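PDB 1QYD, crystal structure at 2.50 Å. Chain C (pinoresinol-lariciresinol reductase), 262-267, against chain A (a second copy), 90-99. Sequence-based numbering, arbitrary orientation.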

# COMPACT_ATOMS: atom_id res chain seq x y z
N SER C 262 8.84 -9.81 5.20
CA SER C 262 8.20 -8.51 4.98
C SER C 262 7.19 -8.47 3.84
O SER C 262 7.46 -9.10 2.82
CB SER C 262 9.32 -7.49 4.74
OG SER C 262 10.42 -7.97 3.95
N TYR C 263 6.08 -7.72 3.97
CA TYR C 263 5.01 -7.65 2.97
C TYR C 263 5.39 -7.70 1.50
O TYR C 263 4.72 -8.39 0.74
CB TYR C 263 4.22 -6.40 3.15
CG TYR C 263 2.70 -6.49 3.21
CD1 TYR C 263 1.86 -6.56 2.08
CD2 TYR C 263 2.15 -6.39 4.49
CE1 TYR C 263 0.45 -6.51 2.26
CE2 TYR C 263 0.76 -6.33 4.69
CZ TYR C 263 -0.08 -6.38 3.58
OH TYR C 263 -1.42 -6.27 3.87
N GLU C 264 6.45 -7.02 1.04
CA GLU C 264 6.82 -7.05 -0.38
C GLU C 264 7.64 -8.28 -0.74
O GLU C 264 7.89 -8.53 -1.92
CB GLU C 264 7.67 -5.85 -0.81
CG GLU C 264 7.22 -4.49 -0.34
CD GLU C 264 7.42 -4.15 1.14
OE1 GLU C 264 6.56 -3.43 1.67
OE2 GLU C 264 8.41 -4.57 1.75
N GLU C 265 8.12 -9.03 0.27
CA GLU C 265 8.84 -10.27 0.03
C GLU C 265 7.81 -11.39 0.02
O GLU C 265 7.80 -12.22 -0.89
CB GLU C 265 9.88 -10.49 1.12
CG GLU C 265 11.06 -11.25 0.48
CD GLU C 265 12.33 -11.49 1.31
OE1 GLU C 265 13.23 -12.17 0.83
OE2 GLU C 265 12.44 -10.98 2.43
N LYS C 266 6.86 -11.42 0.98
CA LYS C 266 5.77 -12.38 0.93
C LYS C 266 5.11 -12.35 -0.46
O LYS C 266 4.97 -13.42 -1.06
CB LYS C 266 4.73 -12.07 2.01
CG LYS C 266 5.17 -12.23 3.48
CD LYS C 266 3.95 -12.46 4.43
CE LYS C 266 3.94 -11.59 5.72
NZ LYS C 266 2.90 -10.56 5.67
N ILE C 267 4.82 -11.20 -1.09
CA ILE C 267 4.24 -11.12 -2.44
C ILE C 267 5.03 -11.88 -3.51
O ILE C 267 4.43 -12.69 -4.23
CB ILE C 267 4.10 -9.60 -2.81
CG1 ILE C 267 2.96 -8.96 -2.04
CG2 ILE C 267 3.80 -9.40 -4.28
CD1 ILE C 267 2.89 -7.42 -2.19
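Chain A, residues 90-99: SHHILEQLKL

Chain C enters this contact as the first turn of a helix. Ser262(C), with phi/psi of -70/143°, occupies the N-cap position, and residues 263-267 follow in helical conformation. The backbone hydrogen bonds trace the winding: Ser262(C) O accepts from Glu265(C) N at 2.6 Å and from Lys266(C) N at 3.0 Å, while Ile267(C) N to Tyr263(C) O is a weak bond of 3.4 Å. The Ser262(C) side chain makes no capping bond.

Chain A is less regular. The N-terminal part is loop, with a type I beta turn from Ile93(A) to Gln96(A), and the chain leads into a helix that continues beyond Leu99(A). Its internal backbone bonds are long and weak: Leu94(A) N to Ser90(A) O is 3.5 Å, Gln96(A) N to Ile93(A) O is 3.5 Å, and Lys98(A) N to Glu95(A) O is 3.2 Å. The relation between the stretches is described here by their points of approach. The backbones come nearest at Tyr263(C) and His91(A), whose CA atoms are 7.0 Å apart. From there chain A reaches Tyr263(C) again through Leu94(A) and Glu95(A), and Lys266(C) through Glu95(A) and Lys98(A). The two stretches together bury 301 Å².

Tyr263(C) is the centre of the contact, with 99 Å² covered by chain A. Its CA-to-CB bond points toward the other stretch, and chi1 of -130° lies between the usual wells. The ring extends past the backbone of His91(A), bringing CE2 of Tyr263(C) to 3.2 Å from O of His91(A); the same CE2 lies 3.4 Å from OE2 of Glu95(A). Both oxygens approach the ring obliquely. At its far end, OH of Tyr263(C) rests 3.7 Å from CB of Leu94(A), a packing contact against an aliphatic carbon.

The His91(A) side chain, with chi1 in the t well, extends away from its own backbone and lays its ring over CB of Tyr263(C). Tyr263(C) CB lies 4.2 Å from the centroid of the His91(A) ring and 27° off its normal, which places a CH-pi contact over one face. The two rings themselves are oblique, their centroids 5.6 Å apart and their planes at 31°. Glu264(C) meets the edge of the imidazole instead: its CA-to-CB bond points sideways, but OE1 of Glu264(C) comes within 3.1 Å of CD2 of His91(A). The high B factors of His91(A) counsel caution over these distances.

A charged cluster forms the other part of the contact. Lys266(C) NZ makes a salt bridge with OE2 of Glu95(A) at 3.5 Å, and Lys98(A) NZ reaches that same OE2 at 3.1 Å in a salt bridge within chain A that includes a weak hydrogen bond. The two lysines share one carboxylate oxygen, and NZ of Lys266(C) lies 3.9 Å from NZ of Lys98(A); the negative charge of Glu95(A) can offset their repulsion.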

# COMPACT_ATOMS: atom_id res chain seq x y z
N SER A 90 -0.40 1.77 5.95
CA SER A 90 -0.95 0.82 5.02
C SER A 90 -0.50 -0.60 5.25
O SER A 90 -1.34 -1.46 5.50
CB SER A 90 -0.59 1.28 3.59
OG SER A 90 -1.65 0.99 2.68
N HIS A 91 0.83 -0.82 5.21
CA HIS A 91 1.56 -2.09 5.37
C HIS A 91 1.33 -2.82 6.70
O HIS A 91 1.46 -4.04 6.80
CB HIS A 91 3.01 -1.67 5.11
CG HIS A 91 4.25 -2.53 5.38
ND1 HIS A 91 4.73 -3.04 6.52
CD2 HIS A 91 5.15 -2.85 4.39
CE1 HIS A 91 5.87 -3.63 6.24
NE2 HIS A 91 6.12 -3.51 4.95
N HIS A 92 0.85 -2.08 7.69
CA HIS A 92 0.74 -2.53 9.07
C HIS A 92 -0.65 -2.36 9.66
O HIS A 92 -0.95 -2.92 10.72
CB HIS A 92 1.79 -1.78 9.90
CG HIS A 92 2.32 -0.56 9.16
ND1 HIS A 92 1.59 0.45 8.72
CD2 HIS A 92 3.60 -0.41 8.72
CE1 HIS A 92 2.40 1.19 8.01
NE2 HIS A 92 3.60 0.68 8.01
N ILE A 93 -1.50 -1.56 9.02
CA ILE A 93 -2.88 -1.40 9.43
C ILE A 93 -3.72 -2.58 8.96
O ILE A 93 -4.57 -3.06 9.72
CB ILE A 93 -3.43 -0.05 8.87
CG1 ILE A 93 -3.02 1.00 9.90
CG2 ILE A 93 -4.95 -0.00 8.63
CD1 ILE A 93 -3.49 2.44 9.61
N LEU A 94 -3.48 -3.06 7.73
CA LEU A 94 -4.10 -4.23 7.12
C LEU A 94 -3.63 -5.62 7.59
O LEU A 94 -4.05 -6.65 7.06
CB LEU A 94 -3.90 -4.10 5.62
CG LEU A 94 -4.98 -3.53 4.71
CD1 LEU A 94 -5.90 -2.53 5.38
CD2 LEU A 94 -4.25 -2.89 3.58
N GLU A 95 -2.70 -5.67 8.56
CA GLU A 95 -2.20 -6.87 9.23
C GLU A 95 -3.21 -7.31 10.26
O GLU A 95 -3.32 -8.47 10.61
CB GLU A 95 -0.90 -6.58 9.97
CG GLU A 95 0.32 -6.51 9.07
CD GLU A 95 1.01 -7.85 8.73
OE1 GLU A 95 1.31 -8.62 9.65
OE2 GLU A 95 1.28 -8.08 7.55
N GLN A 96 -3.93 -6.32 10.77
CA GLN A 96 -5.04 -6.48 11.70
C GLN A 96 -6.16 -7.36 11.17
O GLN A 96 -7.02 -7.73 11.96
CB GLN A 96 -5.63 -5.15 11.99
CG GLN A 96 -4.64 -4.20 12.57
CD GLN A 96 -5.35 -2.91 12.89
OE1 GLN A 96 -5.47 -2.02 12.07
NE2 GLN A 96 -5.86 -2.78 14.10
N LEU A 97 -6.22 -7.65 9.85
CA LEU A 97 -7.22 -8.52 9.23
C LEU A 97 -7.03 -9.96 9.69
O LEU A 97 -7.99 -10.61 10.13
CB LEU A 97 -7.11 -8.38 7.71
CG LEU A 97 -7.72 -7.03 7.20
CD1 LEU A 97 -7.33 -6.75 5.78
CD2 LEU A 97 -9.24 -7.10 7.20
N LYS A 98 -5.76 -10.40 9.70
CA LYS A 98 -5.25 -11.62 10.30
C LYS A 98 -5.68 -11.69 11.75
O LYS A 98 -6.22 -12.70 12.18
CB LYS A 98 -3.73 -11.67 10.32
CG LYS A 98 -3.00 -11.36 9.02
CD LYS A 98 -1.54 -11.71 9.21
CE LYS A 98 -0.85 -11.81 7.86
NZ LYS A 98 -0.64 -10.51 7.25
N LEU A 99 -5.46 -10.64 12.54
CA LEU A 99 -5.98 -10.57 13.90
C LEU A 99 -7.52 -10.62 14.02
O LEU A 99 -8.03 -11.05 15.04
CB LEU A 99 -5.38 -9.30 14.50
CG LEU A 99 -5.52 -8.77 15.92
CD1 LEU A 99 -5.30 -9.80 17.00
CD2 LEU A 99 -4.47 -7.69 16.05